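Local coordinates for protein CG14216 (Drosophila melanogaster, PDB 3P9Y) that probably dephosphorylates phosphoserine in the C-terminal domain of RNA polymerase II, acting as a nuclear protein phosphatase with a role in RNA processing and termination, at residues Thr63-Ile68 with Asp90-Ile95; Lys47-Ala52 with Asn83-Met88; Val37-Thr42 with Arg94-Pro99; Lys55-Glu60 with Glu78-Asn83; Met20-Glu25 with Val113-Arg118. The protein carries 2 engineered substitutions. One frame throughout, in Å; residues are numbered along the deposited sequence.

Contact 1 of 5, residues Thr63-Ile68 with Asp90-Ile95; sequences TKYEDI and DRNRRI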
# COMPACT_ATOMS: atom_id res chain seq x y z
N THR A 63 9.87 5.30 -12.90
CA THR A 63 10.76 6.41 -12.59
C THR A 63 11.31 6.23 -11.18
O THR A 63 10.54 6.15 -10.22
CB THR A 63 10.03 7.77 -12.65
OG1 THR A 63 9.35 7.92 -13.90
CG2 THR A 63 11.02 8.92 -12.49
N LYS A 64 12.63 6.14 -11.05
CA LYS A 64 13.25 5.98 -9.74
C LYS A 64 12.84 7.10 -8.79
O LYS A 64 12.73 8.25 -9.19
CB LYS A 64 14.78 5.98 -9.87
CG LYS A 64 15.35 4.80 -10.64
CD LYS A 64 16.87 4.89 -10.67
CE LYS A 64 17.49 3.90 -11.64
NZ LYS A 64 18.96 4.09 -11.76
N TYR A 65 12.61 6.75 -7.52
CA TYR A 65 12.30 7.75 -6.51
C TYR A 65 13.43 8.77 -6.44
O TYR A 65 13.20 9.95 -6.20
CB TYR A 65 12.14 7.10 -5.13
CG TYR A 65 10.92 6.22 -4.98
CD1 TYR A 65 9.64 6.76 -5.00
CD2 TYR A 65 11.05 4.85 -4.79
CE1 TYR A 65 8.52 5.96 -4.86
CE2 TYR A 65 9.93 4.04 -4.65
CZ TYR A 65 8.67 4.60 -4.68
OH TYR A 65 7.56 3.79 -4.53
N GLU A 66 14.66 8.30 -6.66
CA GLU A 66 15.83 9.17 -6.59
C GLU A 66 15.78 10.25 -7.67
O GLU A 66 16.17 11.39 -7.43
CB GLU A 66 17.10 8.34 -6.72
CG GLU A 66 18.38 9.17 -6.67
CD GLU A 66 19.63 8.32 -6.79
OE1 GLU A 66 19.50 7.09 -7.00
OE2 GLU A 66 20.74 8.88 -6.67
N ASP A 67 15.30 9.88 -8.85
CA ASP A 67 15.22 10.83 -9.96
C ASP A 67 14.09 11.83 -9.75
O ASP A 67 14.21 12.99 -10.12
CB ASP A 67 15.04 10.10 -11.28
CG ASP A 67 16.31 9.40 -11.73
OD1 ASP A 67 17.38 9.75 -11.22
OD2 ASP A 67 16.22 8.49 -12.59
N ILE A 68 12.98 11.38 -9.18
CA ILE A 68 11.88 12.28 -8.86
C ILE A 68 12.35 13.27 -7.80
O ILE A 68 12.03 14.45 -7.85
CB ILE A 68 10.65 11.51 -8.36
CG1 ILE A 68 10.13 10.59 -9.46
CG2 ILE A 68 9.56 12.48 -7.91
CD1 ILE A 68 8.99 9.69 -9.03
N ASP A 90 12.74 10.30 -0.04
CA ASP A 90 13.96 9.75 0.53
C ASP A 90 13.65 8.45 1.27
O ASP A 90 14.37 7.46 1.15
CB ASP A 90 14.59 10.75 1.50
CG ASP A 90 15.88 10.25 2.09
OD1 ASP A 90 16.78 9.86 1.31
OD2 ASP A 90 16.00 10.24 3.34
N ARG A 91 12.57 8.45 2.04
CA ARG A 91 12.13 7.26 2.76
C ARG A 91 11.84 6.15 1.75
O ARG A 91 12.22 5.00 1.96
CB ARG A 91 10.89 7.59 3.59
CG ARG A 91 10.46 6.49 4.55
CD ARG A 91 9.56 5.45 3.88
NE ARG A 91 8.59 6.08 2.99
CZ ARG A 91 7.50 6.73 3.39
NH1 ARG A 91 7.24 6.84 4.69
NH2 ARG A 91 6.68 7.28 2.50
N ASN A 92 11.19 6.51 0.65
CA ASN A 92 10.82 5.53 -0.38
C ASN A 92 12.06 4.92 -1.03
O ASN A 92 12.13 3.72 -1.26
CB ASN A 92 9.94 6.19 -1.45
CG ASN A 92 8.59 6.63 -0.90
OD1 ASN A 92 8.18 6.22 0.18
ND2 ASN A 92 7.90 7.47 -1.66
N ARG A 93 13.04 5.77 -1.34
CA ARG A 93 14.26 5.33 -2.00
C ARG A 93 14.95 4.24 -1.18
O ARG A 93 15.48 3.27 -1.73
CB ARG A 93 15.23 6.50 -2.19
CG ARG A 93 16.47 6.14 -2.99
CD ARG A 93 17.63 7.10 -2.71
NE ARG A 93 18.57 6.56 -1.73
CZ ARG A 93 18.63 6.91 -0.45
NH1 ARG A 93 17.80 7.83 0.04
NH2 ARG A 93 19.52 6.35 0.35
N ARG A 94 14.93 4.39 0.14
CA ARG A 94 15.58 3.44 1.03
C ARG A 94 14.87 2.10 1.05
O ARG A 94 15.46 1.09 1.41
CB ARG A 94 15.65 3.99 2.45
CG ARG A 94 16.43 5.28 2.56
CD ARG A 94 16.72 5.61 4.01
NE ARG A 94 17.21 6.97 4.17
CZ ARG A 94 17.74 7.43 5.30
NH1 ARG A 94 17.85 6.64 6.35
NH2 ARG A 94 18.16 8.69 5.36
N ILE A 95 13.59 2.09 0.68
CA ILE A 95 12.83 0.85 0.63
C ILE A 95 13.02 0.13 -0.71
O ILE A 95 13.29 -1.07 -0.75
CB ILE A 95 11.34 1.09 0.86
CG1 ILE A 95 11.11 1.54 2.31
CG2 ILE A 95 10.54 -0.18 0.58
CD1 ILE A 95 9.69 1.93 2.61

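Contact 2 of 5, residues Lys47-Ala52 with Asn83-Met88; sequences KLPGMA and NGLLHM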
# COMPACT_ATOMS: atom_id res chain seq x y z
N LYS A 47 1.61 10.53 -9.23
CA LYS A 47 1.20 11.92 -9.12
C LYS A 47 1.48 12.50 -7.74
O LYS A 47 0.91 12.06 -6.75
CB LYS A 47 -0.30 12.05 -9.42
CG LYS A 47 -0.69 11.74 -10.86
CD LYS A 47 -2.13 12.13 -11.14
CE LYS A 47 -2.48 12.05 -12.62
NZ LYS A 47 -2.41 10.67 -13.16
N LEU A 48 2.36 13.50 -7.69
CA LEU A 48 2.64 14.22 -6.46
C LEU A 48 2.12 15.65 -6.57
O LEU A 48 2.05 16.20 -7.66
CB LEU A 48 4.15 14.26 -6.18
CG LEU A 48 4.80 12.95 -5.75
CD1 LEU A 48 4.74 11.92 -6.85
CD2 LEU A 48 6.24 13.19 -5.34
N PRO A 49 1.75 16.25 -5.43
CA PRO A 49 1.25 17.63 -5.44
C PRO A 49 2.35 18.61 -5.86
O PRO A 49 3.53 18.29 -5.73
CB PRO A 49 0.85 17.86 -3.98
CG PRO A 49 1.70 16.92 -3.20
CD PRO A 49 1.87 15.71 -4.07
N GLY A 50 1.96 19.78 -6.34
CA GLY A 50 2.91 20.78 -6.80
C GLY A 50 2.71 22.10 -6.09
O GLY A 50 2.24 22.14 -4.96
N MET A 51 3.05 23.19 -6.77
CA MET A 51 2.94 24.52 -6.17
C MET A 51 1.55 25.11 -6.39
O MET A 51 1.17 26.08 -5.74
CB MET A 51 4.02 25.44 -6.74
CG MET A 51 5.43 24.92 -6.52
SD MET A 51 6.71 26.11 -6.96
CE MET A 51 6.35 27.43 -5.81
N ALA A 52 0.80 24.51 -7.31
CA ALA A 52 -0.60 24.86 -7.52
C ALA A 52 -1.40 23.57 -7.68
O ALA A 52 -0.89 22.56 -8.14
CB ALA A 52 -0.74 25.73 -8.76
N ASN A 83 6.99 21.10 2.45
CA ASN A 83 5.74 20.38 2.26
C ASN A 83 5.91 18.87 2.44
O ASN A 83 4.93 18.12 2.43
CB ASN A 83 5.13 20.70 0.90
CG ASN A 83 5.88 20.07 -0.25
OD1 ASN A 83 6.87 19.36 -0.04
ND2 ASN A 83 5.42 20.32 -1.47
N GLY A 84 7.15 18.42 2.59
CA GLY A 84 7.43 17.05 3.00
C GLY A 84 7.76 16.04 1.90
O GLY A 84 8.06 14.89 2.21
N LEU A 85 7.70 16.46 0.64
CA LEU A 85 7.87 15.52 -0.47
C LEU A 85 9.27 14.94 -0.57
O LEU A 85 9.43 13.77 -0.91
CB LEU A 85 7.48 16.18 -1.80
CG LEU A 85 6.04 16.69 -1.91
CD1 LEU A 85 5.68 16.92 -3.37
CD2 LEU A 85 5.06 15.72 -1.28
N LEU A 86 10.30 15.74 -0.29
CA LEU A 86 11.67 15.24 -0.39
C LEU A 86 11.94 14.17 0.66
O LEU A 86 12.61 13.18 0.38
CB LEU A 86 12.67 16.39 -0.28
CG LEU A 86 12.68 17.35 -1.48
CD1 LEU A 86 13.80 18.38 -1.35
CD2 LEU A 86 12.82 16.59 -2.79
N HIS A 87 11.41 14.36 1.87
CA HIS A 87 11.58 13.35 2.91
C HIS A 87 10.82 12.08 2.53
O HIS A 87 11.32 10.98 2.71
CB HIS A 87 11.10 13.85 4.27
CG HIS A 87 11.06 12.78 5.31
ND1 HIS A 87 12.19 12.12 5.74
CD2 HIS A 87 10.03 12.24 6.01
CE1 HIS A 87 11.86 11.22 6.66
NE2 HIS A 87 10.55 11.28 6.84
N MET A 88 9.60 12.24 2.02
CA MET A 88 8.81 11.10 1.58
C MET A 88 9.57 10.31 0.52
O MET A 88 9.65 9.09 0.60
CB MET A 88 7.47 11.56 1.01
CG MET A 88 6.61 10.43 0.44
SD MET A 88 5.02 11.01 -0.19
CE MET A 88 4.26 11.61 1.31

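Contact 3 of 5, residues Val37-Thr42 with Arg94-Pro99; sequences VRSYGT and RIKKCP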
# COMPACT_ATOMS: atom_id res chain seq x y z
N VAL A 37 6.34 -8.10 2.72
CA VAL A 37 5.42 -7.13 2.15
C VAL A 37 5.97 -6.48 0.88
O VAL A 37 7.17 -6.21 0.77
CB VAL A 37 5.06 -6.03 3.19
CG1 VAL A 37 6.33 -5.37 3.74
CG2 VAL A 37 4.11 -5.00 2.60
N ARG A 38 5.08 -6.26 -0.09
CA ARG A 38 5.40 -5.51 -1.31
C ARG A 38 4.33 -4.44 -1.47
O ARG A 38 3.25 -4.57 -0.91
CB ARG A 38 5.42 -6.43 -2.53
CG ARG A 38 6.52 -7.48 -2.50
CD ARG A 38 6.59 -8.25 -3.80
NE ARG A 38 7.78 -9.10 -3.87
CZ ARG A 38 7.88 -10.31 -3.33
NH1 ARG A 38 6.85 -10.84 -2.66
NH2 ARG A 38 9.00 -11.01 -3.45
N SER A 39 4.63 -3.39 -2.22
CA SER A 39 3.68 -2.28 -2.38
C SER A 39 3.52 -1.88 -3.83
O SER A 39 4.43 -2.03 -4.64
CB SER A 39 4.13 -1.07 -1.55
OG SER A 39 5.43 -0.65 -1.93
N TYR A 40 2.34 -1.34 -4.15
CA TYR A 40 2.02 -0.92 -5.51
C TYR A 40 1.03 0.24 -5.51
O TYR A 40 0.41 0.55 -4.50
CB TYR A 40 1.42 -2.10 -6.28
CG TYR A 40 2.26 -3.34 -6.25
CD1 TYR A 40 3.27 -3.55 -7.19
CD2 TYR A 40 2.07 -4.31 -5.28
CE1 TYR A 40 4.05 -4.68 -7.16
CE2 TYR A 40 2.84 -5.45 -5.24
CZ TYR A 40 3.84 -5.63 -6.18
OH TYR A 40 4.61 -6.77 -6.15
N GLY A 41 0.89 0.88 -6.67
CA GLY A 41 -0.14 1.88 -6.89
C GLY A 41 -1.02 1.38 -8.03
O GLY A 41 -0.62 0.47 -8.74
N THR A 42 -2.20 1.97 -8.20
CA THR A 42 -3.13 1.52 -9.23
C THR A 42 -3.37 2.57 -10.31
O THR A 42 -3.96 2.28 -11.35
CB THR A 42 -4.49 1.12 -8.63
OG1 THR A 42 -4.98 2.18 -7.81
CG2 THR A 42 -4.36 -0.14 -7.79
N ARG A 94 14.93 4.39 0.14
CA ARG A 94 15.58 3.44 1.03
C ARG A 94 14.87 2.10 1.05
O ARG A 94 15.46 1.09 1.41
CB ARG A 94 15.65 3.99 2.45
CG ARG A 94 16.43 5.28 2.56
CD ARG A 94 16.72 5.61 4.01
NE ARG A 94 17.21 6.97 4.17
CZ ARG A 94 17.74 7.43 5.30
NH1 ARG A 94 17.85 6.64 6.35
NH2 ARG A 94 18.16 8.69 5.36
N ILE A 95 13.59 2.09 0.68
CA ILE A 95 12.83 0.85 0.63
C ILE A 95 13.02 0.13 -0.71
O ILE A 95 13.29 -1.07 -0.75
CB ILE A 95 11.34 1.09 0.86
CG1 ILE A 95 11.11 1.54 2.31
CG2 ILE A 95 10.54 -0.18 0.58
CD1 ILE A 95 9.69 1.93 2.61
N LYS A 96 12.88 0.86 -1.81
CA LYS A 96 13.04 0.25 -3.11
C LYS A 96 13.32 1.27 -4.20
O LYS A 96 13.19 2.48 -3.99
CB LYS A 96 11.80 -0.58 -3.47
CG LYS A 96 10.50 0.22 -3.62
CD LYS A 96 9.32 -0.71 -3.90
CE LYS A 96 8.04 0.05 -4.18
NZ LYS A 96 6.89 -0.89 -4.31
N LYS A 97 13.70 0.76 -5.36
CA LYS A 97 14.18 1.56 -6.47
C LYS A 97 13.12 2.53 -6.98
O LYS A 97 13.40 3.71 -7.17
CB LYS A 97 14.60 0.62 -7.61
CG LYS A 97 15.13 1.30 -8.86
CD LYS A 97 15.13 0.31 -10.03
CE LYS A 97 15.97 0.80 -11.20
NZ LYS A 97 17.44 0.68 -10.94
N CYS A 98 11.91 2.04 -7.21
CA CYS A 98 10.91 2.84 -7.91
C CYS A 98 9.47 2.42 -7.64
O CYS A 98 9.21 1.28 -7.26
CB CYS A 98 11.16 2.75 -9.42
SG CYS A 98 10.94 1.07 -10.07
N PRO A 99 8.53 3.34 -7.87
CA PRO A 99 7.10 3.02 -7.80
C PRO A 99 6.71 1.93 -8.80
O PRO A 99 7.20 1.94 -9.94
CB PRO A 99 6.41 4.33 -8.20
CG PRO A 99 7.47 5.35 -8.41
CD PRO A 99 8.79 4.78 -8.04
O HOH W 1 7.38 -3.65 -3.40

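Contact 4 of 5, residues Lys55-Glu60 with Glu78-Asn83; sequences KPNVYE and EFYTQN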
# COMPACT_ATOMS: atom_id res chain seq x y z
N LYS A 55 -1.39 21.99 -11.00
CA LYS A 55 -0.04 21.79 -11.52
C LYS A 55 0.69 20.67 -10.78
O LYS A 55 1.68 20.93 -10.09
CB LYS A 55 0.77 23.08 -11.39
CG LYS A 55 0.12 24.30 -12.04
CD LYS A 55 0.01 24.14 -13.55
CE LYS A 55 -0.54 25.40 -14.21
NZ LYS A 55 0.34 26.59 -13.97
N PRO A 56 0.22 19.43 -10.92
CA PRO A 56 0.85 18.29 -10.24
C PRO A 56 2.16 17.89 -10.91
O PRO A 56 2.33 18.13 -12.10
CB PRO A 56 -0.17 17.16 -10.41
CG PRO A 56 -1.37 17.76 -11.11
CD PRO A 56 -0.89 18.99 -11.79
N ASN A 57 3.06 17.29 -10.14
CA ASN A 57 4.25 16.67 -10.71
C ASN A 57 3.94 15.22 -11.06
O ASN A 57 3.76 14.39 -10.17
CB ASN A 57 5.41 16.75 -9.73
CG ASN A 57 5.70 18.17 -9.29
OD1 ASN A 57 6.27 18.96 -10.05
ND2 ASN A 57 5.32 18.50 -8.07
N VAL A 58 3.90 14.91 -12.35
CA VAL A 58 3.46 13.61 -12.82
C VAL A 58 4.60 12.85 -13.49
O VAL A 58 5.33 13.40 -14.31
CB VAL A 58 2.30 13.75 -13.84
CG1 VAL A 58 1.80 12.39 -14.29
CG2 VAL A 58 1.16 14.56 -13.23
N TYR A 59 4.74 11.58 -13.13
CA TYR A 59 5.80 10.73 -13.68
C TYR A 59 5.22 9.38 -14.05
O TYR A 59 4.12 9.03 -13.62
CB TYR A 59 6.91 10.55 -12.65
CG TYR A 59 7.38 11.83 -12.02
CD1 TYR A 59 8.50 12.50 -12.49
CD2 TYR A 59 6.69 12.38 -10.94
CE1 TYR A 59 8.92 13.68 -11.91
CE2 TYR A 59 7.10 13.55 -10.36
CZ TYR A 59 8.22 14.20 -10.84
OH TYR A 59 8.63 15.37 -10.26
N GLU A 60 5.97 8.62 -14.84
CA GLU A 60 5.56 7.28 -15.21
C GLU A 60 5.99 6.32 -14.11
O GLU A 60 6.98 6.57 -13.42
CB GLU A 60 6.21 6.87 -16.53
CG GLU A 60 5.79 7.72 -17.73
CD GLU A 60 4.34 7.49 -18.14
OE1 GLU A 60 3.87 6.33 -18.07
OE2 GLU A 60 3.68 8.47 -18.55
N GLU A 78 13.53 24.18 -1.43
CA GLU A 78 12.96 24.65 -0.17
C GLU A 78 11.46 24.35 -0.08
O GLU A 78 10.97 23.97 0.98
CB GLU A 78 13.19 26.15 -0.00
CG GLU A 78 12.97 26.63 1.42
CD GLU A 78 12.02 27.81 1.51
OE1 GLU A 78 11.24 27.87 2.48
OE2 GLU A 78 12.05 28.67 0.60
N PHE A 79 10.75 24.51 -1.19
CA PHE A 79 9.31 24.29 -1.21
C PHE A 79 8.99 22.82 -0.99
O PHE A 79 8.08 22.48 -0.23
CB PHE A 79 8.72 24.75 -2.55
CG PHE A 79 7.24 24.51 -2.67
CD1 PHE A 79 6.33 25.37 -2.08
CD2 PHE A 79 6.75 23.43 -3.39
CE1 PHE A 79 4.97 25.16 -2.19
CE2 PHE A 79 5.39 23.21 -3.50
CZ PHE A 79 4.50 24.08 -2.90
N TYR A 80 9.73 21.95 -1.65
CA TYR A 80 9.47 20.52 -1.56
C TYR A 80 10.08 19.91 -0.30
O TYR A 80 9.88 18.73 -0.03
CB TYR A 80 9.95 19.81 -2.82
CG TYR A 80 9.10 20.17 -4.02
CD1 TYR A 80 7.78 19.75 -4.10
CD2 TYR A 80 9.61 20.95 -5.05
CE1 TYR A 80 6.99 20.08 -5.18
CE2 TYR A 80 8.83 21.29 -6.14
CZ TYR A 80 7.52 20.85 -6.20
OH TYR A 80 6.73 21.18 -7.28
N THR A 81 10.81 20.72 0.46
CA THR A 81 11.28 20.29 1.77
C THR A 81 10.21 20.58 2.81
O THR A 81 9.89 19.73 3.63
CB THR A 81 12.59 21.00 2.17
OG1 THR A 81 13.68 20.45 1.42
CG2 THR A 81 12.87 20.82 3.65
N GLN A 82 9.66 21.78 2.75
CA GLN A 82 8.70 22.24 3.75
C GLN A 82 7.37 21.50 3.66
O GLN A 82 6.70 21.29 4.67
CB GLN A 82 8.48 23.74 3.62
CG GLN A 82 9.69 24.58 3.98
CD GLN A 82 10.11 24.39 5.43
OE1 GLN A 82 9.27 24.33 6.33
NE2 GLN A 82 11.42 24.29 5.66
N ASN A 83 6.99 21.10 2.45
CA ASN A 83 5.74 20.38 2.26
C ASN A 83 5.91 18.87 2.44
O ASN A 83 4.93 18.12 2.43
CB ASN A 83 5.13 20.70 0.90
CG ASN A 83 5.88 20.07 -0.25
OD1 ASN A 83 6.87 19.36 -0.04
ND2 ASN A 83 5.42 20.32 -1.47

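Contact 5 of 5, residues Met20-Glu25 with Val113-Arg118; sequences MNRSME and VTVEER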
# COMPACT_ATOMS: atom_id res chain seq x y z
N MET A 20 3.33 6.06 -3.42
CA MET A 20 4.18 7.15 -2.93
C MET A 20 4.05 7.37 -1.43
O MET A 20 5.04 7.37 -0.71
CB MET A 20 3.81 8.46 -3.63
CG MET A 20 4.66 8.77 -4.85
SD MET A 20 6.38 9.13 -4.43
CE MET A 20 7.12 8.96 -6.05
N ASN A 21 2.82 7.57 -0.96
CA ASN A 21 2.59 7.94 0.43
C ASN A 21 2.06 6.78 1.26
O ASN A 21 2.80 6.15 2.01
CB ASN A 21 1.62 9.12 0.51
CG ASN A 21 1.36 9.57 1.93
OD1 ASN A 21 2.23 9.48 2.80
ND2 ASN A 21 0.16 10.08 2.17
N ARG A 22 0.77 6.50 1.13
CA ARG A 22 0.08 5.56 2.02
C ARG A 22 0.64 4.14 1.96
O ARG A 22 0.85 3.51 3.00
CB ARG A 22 -1.42 5.56 1.71
CG ARG A 22 -2.13 6.86 2.11
CD ARG A 22 -3.52 6.97 1.47
NE ARG A 22 -3.45 7.05 0.01
CZ ARG A 22 -4.50 7.03 -0.80
NH1 ARG A 22 -5.72 6.93 -0.31
NH2 ARG A 22 -4.32 7.11 -2.11
N SER A 23 0.87 3.62 0.76
CA SER A 23 1.36 2.24 0.63
C SER A 23 2.79 2.11 1.14
O SER A 23 3.18 1.07 1.63
CB SER A 23 1.29 1.77 -0.83
OG SER A 23 2.29 2.39 -1.62
N MET A 24 3.56 3.18 1.01
CA MET A 24 4.97 3.13 1.40
C MET A 24 5.16 3.27 2.90
O MET A 24 6.06 2.67 3.48
CB MET A 24 5.76 4.20 0.65
CG MET A 24 5.84 3.93 -0.84
SD MET A 24 6.59 2.32 -1.18
CE MET A 24 8.33 2.75 -1.06
N GLU A 25 4.30 4.05 3.54
CA GLU A 25 4.28 4.15 4.98
C GLU A 25 3.94 2.78 5.56
O GLU A 25 4.59 2.30 6.50
CB GLU A 25 3.25 5.19 5.42
CG GLU A 25 3.40 5.66 6.84
CD GLU A 25 4.63 6.52 7.03
OE1 GLU A 25 5.52 6.10 7.78
OE2 GLU A 25 4.71 7.62 6.43
N VAL A 113 -3.93 -5.45 0.81
CA VAL A 113 -4.63 -4.36 1.49
C VAL A 113 -4.66 -3.14 0.57
O VAL A 113 -3.64 -2.76 0.02
CB VAL A 113 -3.92 -4.00 2.82
CG1 VAL A 113 -4.69 -2.90 3.55
CG2 VAL A 113 -3.78 -5.24 3.70
N THR A 114 -5.84 -2.55 0.39
CA THR A 114 -5.96 -1.30 -0.35
C THR A 114 -6.36 -0.20 0.63
O THR A 114 -6.89 -0.47 1.70
CB THR A 114 -7.00 -1.39 -1.49
OG1 THR A 114 -8.28 -1.75 -0.96
CG2 THR A 114 -6.57 -2.42 -2.52
N VAL A 115 -6.10 1.05 0.25
CA VAL A 115 -6.23 2.17 1.19
C VAL A 115 -7.38 3.12 0.83
O VAL A 115 -7.54 4.16 1.47
CB VAL A 115 -4.90 2.95 1.31
CG1 VAL A 115 -3.81 2.03 1.82
CG2 VAL A 115 -4.50 3.55 -0.03
N GLU A 116 -8.17 2.76 -0.17
CA GLU A 116 -9.41 3.47 -0.47
C GLU A 116 -10.20 2.69 -1.51
O GLU A 116 -9.64 1.92 -2.27
CB GLU A 116 -9.14 4.90 -0.95
CG GLU A 116 -8.38 5.02 -2.26
CD GLU A 116 -8.34 6.47 -2.76
OE1 GLU A 116 -7.25 7.06 -2.83
OE2 GLU A 116 -9.42 7.02 -3.07
N GLU A 117 -11.51 2.89 -1.53
CA GLU A 117 -12.38 2.03 -2.31
C GLU A 117 -12.08 2.10 -3.81
O GLU A 117 -12.26 1.11 -4.51
CB GLU A 117 -13.86 2.33 -2.06
CG GLU A 117 -14.78 1.33 -2.74
CD GLU A 117 -16.22 1.46 -2.32
OE1 GLU A 117 -16.47 2.17 -1.33
OE2 GLU A 117 -17.09 0.85 -2.97
N ARG A 118 -11.64 3.25 -4.29
CA ARG A 118 -11.30 3.36 -5.70
C ARG A 118 -10.16 2.42 -6.05
O ARG A 118 -10.17 1.79 -7.10
CB ARG A 118 -10.94 4.80 -6.07
CG ARG A 118 -12.16 5.65 -6.39
CD ARG A 118 -11.80 7.12 -6.56
NE ARG A 118 -12.92 7.91 -7.05
CZ ARG A 118 -13.13 8.21 -8.33
NH1 ARG A 118 -12.28 7.80 -9.27
NH2 ARG A 118 -14.19 8.94 -8.68

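Contact 1 of 5, residues Thr63-Ile68 with Asp90-Ile95
One face of the Tyr65 ring is roofed by the methylene of Asn92: Asn92 CB stands 3.5 Å from the ring centroid and 5° off the normal, a CH-pi contact aimed at the middle of the face. The two side chains cross at about a right angle, and the Asn92 amide, its plane turned 55° from the ring, carries ND2 to 3.6 Å from Tyr65 CE1. At the edge of the Arg91 guanidinium, in its plane, lies Asn92 CG; Asn92 OD1 accepts from Arg91 NE at 2.8 Å and Arg91 NH2 at 3.0 Å, both donors tilted to one face of the amide. The first turn of helix 65-82 meets the last turns of helix 85-95, as in a helical hairpin. Asn92 ND2 bonds to Met20 O, and Tyr65 OH to Asn19 O, tying this hairpin to the phosphate-binding loop. Farther out, Glu66 CB lies 4.2 Å from Arg93 CD, while the Arg93 guanidinium turns to Asp90, its NH1 2.6 Å from Asp90 OD1 in a salt bridge.

Contact 2 of 5, residues Lys47-Ala52 with Asn83-Met88
Leu85 does most of the touching, pushing one methyl against the backbone and ring of Pro49. Its CG stands opposite the carbonyl carbon and beside the backbone N (chi1 -60°), and chi2 of -163° then swings CD1 away from CA, out toward the segment Lys47-Ala52. There Leu85 CD1 comes to 3.5 Å from Pro49 O and 4.0 Å from Pro49 CG, while the other branch, Leu85 CD2, is 4.1 Å from the same Pro49 CG. The leucine and the proline reach toward each other, so this ring carbon is met by both methyls. Leu48 takes part differently: it offers its CB, 4.2 Å from Leu85 CD1, and its own branches are turned elsewhere, toward Met20 and Ile68. All three residues are buried, and no hydrogen bond crosses between the segments.

Just before helix 85-95 there is an Asx turn, in which Leu85 N donates to Asn83 OD1 at 3.1 Å along a nearly straight bond (169°), approaching from above the carbonyl plane. Gly84, with positive phi, lets the chain leave helix 65-82 and serves as N-cap of the next. Leu48 also packs on the backbone of the bound peptide, and Leu85 and Met88 on an apolar side chain of it: this is a wall of the substrate-binding groove of the phosphatase.

Contact 3 of 5, residues Val37-Thr42 with Arg94-Pro99
Lys96 lays the end of its side chain over Ser39, with CE 3.5 Å from Ser39 OG and the ammonium right beside the hydroxyl. Lys96 NZ donates to Ser39 OG at 2.8 Å. The carbonyl is just as near, Ser39 O lying 2.7 Å from Lys96 NZ, but the angle there is too poor for a hydrogen bond. A water makes a second link by accepting from Ser39 N at 3.0 Å and from Lys96 NZ at 2.9 Å, so the lysine is coupled to both the backbone and the side chain of one serine. Lys96 can reach this far because, after a chi1 of 64° that sets CG between the backbone N and the carbonyl carbon, the rest of the chain runs fully extended. The Tyr40 ring adds at most a weak cation-pi attraction at long range. Glu100 forms a salt bridge with the same ammonium and probably offsets its charge in this partly buried place, while His27 and Asn19 also bond to Ser39 OG. The contact ties strand 36-41, at one border of the five-stranded sheet, to the chain leaving helix 85-95, with helix 22-32 packed alongside through Met24 on Ser39 and His27 on Ile95.

Contact 4 of 5, residues Lys55-Glu60 with Glu78-Asn83
Asn57 and Tyr80 account for the whole buried surface of this contact, and one polar bond joins them. Asn57 ND2 donates to Tyr80 OH at 3.1 Å with an N-H...O angle of 154°, the oxygen lying close to the amide plane. The side chains come from opposite directions, and the amide and ring planes stand 70° apart; Asn57 ND2 also passes 3.7 Å from Tyr80 CE1. The CB bond of Asn57 already points to the helix, and chi1 of -56°, CG beside the backbone N, carries the amide on to Tyr80. A weak second bond runs from Asn57 ND2 to Pro49 O, so this buried nitrogen is shared between the helix and the residues just after strand 46-48. Phe79 CD2 sits 3.7 Å above the centre of the Tyr80 ring. Strand 57-59 pairs antiparallel with strand 46-48; Leu72 and Lys75 of helix 65-82 touch Asn57, while Leu85 and Leu86 of helix 85-95 pack on Tyr80, leaving the bond spanning from the small hairpin to the far end of helix 65-82.

Contact 5 of 5, residues Met20-Glu25 with Val113-Arg118
Arg22 meets Glu116 with the end of its guanidinium and Val115 with a face. The arginine and glutamate side chains cross at about a right angle, their flat groups 68° apart. Arg22 NH1 and Arg22 NH2 both grip Glu116 OE1, each at 3.0 Å and in the guanidinium plane. On the carboxylate the two approaches differ: NH2 uses the anti lone pair of OE1, while NH1 arrives from above the plane. Val115 CG2 rests over one guanidinium face, 3.6 Å from Arg22 CZ and offset toward the rim. The arginine bends at chi3 (-63°), and with the glutamate gripped end-on NE is left to bond the modified side chain of the bound peptide, as backbone N of Met20 and Asn21 do. The edge salt bridge and the valine over a face probably hold the guanidinium's rotation. Met20, Asn21 and Arg22 end the phosphate-binding P-loop of the low-molecular-weight PTP-like fold; Arg22 holds the arginine place of its C-X5-R motif, whose cysteine position is Asp16 here, and Val113-Arg118 flanks it.

Overall arrangement
The centre of contact 5 lies about 4 Å from the chain's centre, that of contact 3 about 8 Å; both are polar, built on a buried arginine or a lysine, and reach the five-stranded sheet. Contacts 1, 2 and 4 have their centres 16 to 21 Å out, in the helical and hairpin part; 2 and 4 are nevertheless buried, whereas 1 is partly exposed at its charged rim. Contacts 2 and 4, centres about 3 Å apart, join one strand pair to successive helices, one by apolar methyls, the other by a single hydrogen bond from a side-chain amide. Helix 85-95 serves contacts 1, 2 and 3. Contact 1 touches all the others, linking the outer helices to the phosphate-binding loop.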